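Local coordinates for ATP phosphoribosyltransferase regulatory subunit (Lactococcus lactis, PDB 1Z7M), which serves as the regulatory subunit required for the first step of histidine biosynthesis, where it may let histidine exert feedback control on ATP phosphoribosyltransferase, at residues L191-L202 / F214-L224. Residues are numbered along the deposited sequence; the frame is centred on the assembly and turned at random.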
# COMPACT_ATOMS: atom_id res chain seq x y z
N LEU B 191 14.11 -39.73 21.55
CA LEU B 191 15.05 -40.49 22.35
C LEU B 191 16.15 -39.61 22.92
O LEU B 191 16.75 -39.94 23.93
CB LEU B 191 15.68 -41.61 21.51
CG LEU B 191 14.72 -42.56 20.81
CD1 LEU B 191 15.51 -43.55 19.97
CD2 LEU B 191 13.86 -43.28 21.82
N ALA B 192 16.45 -38.49 22.27
CA ALA B 192 17.50 -37.63 22.78
C ALA B 192 16.96 -36.70 23.86
O ALA B 192 17.18 -35.49 23.81
CB ALA B 192 18.11 -36.82 21.65
N ASP B 193 16.24 -37.27 24.83
CA ASP B 193 15.68 -36.51 25.94
C ASP B 193 14.59 -35.55 25.46
O ASP B 193 14.33 -34.52 26.09
CB ASP B 193 16.81 -35.76 26.66
CG ASP B 193 16.42 -35.26 28.04
OD1 ASP B 193 15.86 -36.03 28.86
OD2 ASP B 193 16.70 -34.07 28.33
N GLY B 194 13.95 -35.89 24.34
CA GLY B 194 12.89 -35.06 23.80
C GLY B 194 13.35 -33.67 23.46
O GLY B 194 12.55 -32.79 23.17
N SER B 195 14.66 -33.46 23.51
CA SER B 195 15.24 -32.17 23.20
C SER B 195 15.22 -32.01 21.69
O SER B 195 16.19 -32.35 21.01
CB SER B 195 16.67 -32.13 23.73
OG SER B 195 16.73 -32.66 25.04
N THR B 196 14.12 -31.51 21.15
CA THR B 196 14.03 -31.34 19.71
C THR B 196 14.52 -29.97 19.33
O THR B 196 15.29 -29.81 18.38
CB THR B 196 12.59 -31.50 19.23
OG1 THR B 196 11.84 -30.33 19.59
CG2 THR B 196 11.94 -32.71 19.88
N GLU B 197 14.08 -28.96 20.07
CA GLU B 197 14.48 -27.60 19.77
C GLU B 197 15.99 -27.49 19.73
O GLU B 197 16.56 -26.87 18.81
CB GLU B 197 13.92 -26.63 20.81
CG GLU B 197 14.43 -25.20 20.65
CD GLU B 197 13.87 -24.25 21.71
OE1 GLU B 197 13.89 -24.59 22.92
OE2 GLU B 197 13.43 -23.15 21.33
N LEU B 198 16.65 -28.10 20.71
CA LEU B 198 18.09 -28.05 20.79
C LEU B 198 18.80 -28.87 19.72
O LEU B 198 19.74 -28.38 19.08
CB LEU B 198 18.54 -28.49 22.17
CG LEU B 198 20.05 -28.57 22.37
CD1 LEU B 198 20.75 -27.28 21.91
CD2 LEU B 198 20.32 -28.85 23.83
N LEU B 199 18.36 -30.10 19.54
CA LEU B 199 18.95 -31.02 18.57
C LEU B 199 18.80 -30.52 17.15
O LEU B 199 19.60 -30.85 16.28
CB LEU B 199 18.30 -32.39 18.70
CG LEU B 199 19.06 -33.53 18.04
CD1 LEU B 199 20.44 -33.65 18.66
CD2 LEU B 199 18.29 -34.82 18.22
N THR B 200 17.76 -29.74 16.90
CA THR B 200 17.54 -29.20 15.57
C THR B 200 18.64 -28.20 15.24
O THR B 200 19.20 -28.21 14.15
CB THR B 200 16.20 -28.48 15.46
OG1 THR B 200 15.13 -29.42 15.68
CG2 THR B 200 16.05 -27.88 14.08
N GLU B 201 18.95 -27.32 16.18
CA GLU B 201 19.98 -26.34 15.93
C GLU B 201 21.34 -27.03 15.82
O GLU B 201 22.19 -26.63 15.01
CB GLU B 201 19.99 -25.29 17.03
CG GLU B 201 21.02 -24.18 16.80
CD GLU B 201 20.76 -23.37 15.52
OE1 GLU B 201 21.67 -22.61 15.09
OE2 GLU B 201 19.63 -23.48 14.96
N LEU B 202 21.55 -28.08 16.61
CA LEU B 202 22.81 -28.81 16.60
C LEU B 202 23.04 -29.50 15.27
O LEU B 202 24.16 -29.50 14.75
CB LEU B 202 22.85 -29.83 17.74
CG LEU B 202 23.12 -29.27 19.14
CD1 LEU B 202 23.10 -30.39 20.15
CD2 LEU B 202 24.46 -28.58 19.17
N PHE B 214 26.26 -31.67 24.69
CA PHE B 214 24.89 -32.15 24.85
C PHE B 214 24.90 -33.57 25.36
O PHE B 214 24.26 -33.89 26.35
CB PHE B 214 24.21 -32.10 23.49
CG PHE B 214 22.84 -32.70 23.47
CD1 PHE B 214 21.82 -32.14 24.22
CD2 PHE B 214 22.54 -33.77 22.64
CE1 PHE B 214 20.51 -32.63 24.14
CE2 PHE B 214 21.24 -34.27 22.54
CZ PHE B 214 20.23 -33.70 23.29
N ILE B 215 25.63 -34.43 24.67
CA ILE B 215 25.72 -35.81 25.05
C ILE B 215 26.25 -35.98 26.48
O ILE B 215 25.87 -36.92 27.17
CB ILE B 215 26.60 -36.55 24.05
CG1 ILE B 215 25.96 -36.45 22.67
CG2 ILE B 215 26.76 -37.99 24.48
CD1 ILE B 215 26.61 -37.28 21.58
N GLU B 216 27.10 -35.07 26.93
CA GLU B 216 27.65 -35.13 28.28
C GLU B 216 26.61 -34.77 29.33
O GLU B 216 26.56 -35.36 30.40
CB GLU B 216 28.86 -34.19 28.39
CG GLU B 216 29.24 -33.75 29.80
CD GLU B 216 29.84 -34.86 30.67
OE1 GLU B 216 30.17 -34.55 31.84
OE2 GLU B 216 29.98 -36.03 30.21
N LYS B 217 25.79 -33.78 29.03
CA LYS B 217 24.75 -33.34 29.95
C LYS B 217 23.73 -34.46 30.22
O LYS B 217 23.15 -34.52 31.30
CB LYS B 217 24.04 -32.13 29.34
CG LYS B 217 23.53 -31.11 30.32
CD LYS B 217 23.78 -29.71 29.78
CE LYS B 217 23.20 -29.53 28.37
NZ LYS B 217 23.56 -28.18 27.78
N ASN B 218 23.55 -35.36 29.25
CA ASN B 218 22.59 -36.47 29.38
C ASN B 218 23.13 -37.87 29.69
O ASN B 218 24.33 -38.08 29.81
CB ASN B 218 21.73 -36.55 28.12
CG ASN B 218 20.67 -35.48 28.09
OD1 ASN B 218 20.96 -34.29 27.97
ND2 ASN B 218 19.42 -35.90 28.22
N ASN B 219 22.21 -38.83 29.81
CA ASN B 219 22.58 -40.20 30.11
C ASN B 219 22.16 -41.11 28.98
O ASN B 219 21.46 -42.08 29.22
CB ASN B 219 21.87 -40.68 31.38
CG ASN B 219 22.04 -39.73 32.56
OD1 ASN B 219 22.95 -38.89 32.58
ND2 ASN B 219 21.18 -39.88 33.56
N PHE B 220 22.59 -40.81 27.76
CA PHE B 220 22.22 -41.62 26.61
C PHE B 220 22.94 -42.94 26.57
O PHE B 220 24.10 -43.03 26.96
CB PHE B 220 22.52 -40.89 25.31
CG PHE B 220 21.79 -39.61 25.17
CD1 PHE B 220 22.47 -38.46 24.85
CD2 PHE B 220 20.42 -39.56 25.37
CE1 PHE B 220 21.81 -37.27 24.74
CE2 PHE B 220 19.74 -38.37 25.26
CZ PHE B 220 20.43 -37.22 24.94
N SER B 221 22.24 -43.96 26.08
CA SER B 221 22.81 -45.28 25.99
C SER B 221 24.04 -45.15 25.12
O SER B 221 24.22 -44.16 24.43
CB SER B 221 21.82 -46.26 25.36
OG SER B 221 21.92 -46.27 23.95
N LYS B 222 24.92 -46.14 25.17
CA LYS B 222 26.11 -46.11 24.36
C LYS B 222 25.73 -46.15 22.87
O LYS B 222 26.38 -45.54 22.04
CB LYS B 222 27.05 -47.26 24.74
CG LYS B 222 28.34 -47.30 23.93
CD LYS B 222 29.22 -48.46 24.36
CE LYS B 222 30.51 -48.51 23.56
NZ LYS B 222 31.38 -49.64 23.96
N GLU B 223 24.65 -46.86 22.56
CA GLU B 223 24.17 -46.94 21.18
C GLU B 223 23.73 -45.58 20.65
O GLU B 223 24.17 -45.16 19.60
CB GLU B 223 22.98 -47.89 21.05
CG GLU B 223 23.25 -49.32 21.41
CD GLU B 223 23.62 -49.47 22.87
OE1 GLU B 223 22.82 -49.04 23.73
OE2 GLU B 223 24.70 -50.03 23.15
N LEU B 224 22.83 -44.92 21.37
CA LEU B 224 22.33 -43.61 20.95
C LEU B 224 23.48 -42.61 20.82
O LEU B 224 23.52 -41.81 19.87
CB LEU B 224 21.30 -43.09 21.96
CG LEU B 224 20.53 -41.82 21.60
CD1 LEU B 224 19.65 -42.11 20.39
CD2 LEU B 224 19.68 -41.35 22.76
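The ring of F214 drives its far edge into the turn at A192-S195: CZ lies 3.6 Å from O of A192, and OG of S195 sits at the same edge, in the ring plane. The F220 ring carries CB of N218 on one face, offset toward the rim, has N of D193 at its edge, and brings CE2 to 3.4 Å from CA of A192. Three leucines of helix 196-204 come at the F214 ring obliquely. The L198 side chain runs antiparallel alongside that of F214, with CD2 of L198 3.6 Å from CD1 of F214; the L199 side chain lies roughly perpendicular to it and touches CE2 with its CD1; L202 rests CD1 near CB at the root of the ring. CG of F214 is anti to the backbone N (chi1 174°), which points the ring from helix 208-217 at the turn and the leucines. The contact joins successive helices of a helical region that lies in sequence between strands 175-181 and 272-274 of the main sheet, in a chain of the class-II aminoacyl-tRNA synthetase family: the type I' turn linking helices 182-191 and 196-204 packs against the connection from helix 208-217 to helix 222-231. That turn is braced internally, since OG of S195 donates to O of A192 (3.1 Å) in the carbonyl plane. Replacing F214 by an alanine takes away the ring atoms that L198, L199 and the A192-S195 turn pack on, and would probably open a gap there, with L202 keeping little more than its contact to CB. Farther along, CD2 of L224 lies 3.5 Å from O of L191, and S221 N-caps helix 222-231 by accepting a nearly straight bond from N of L224 (175°) at its OG.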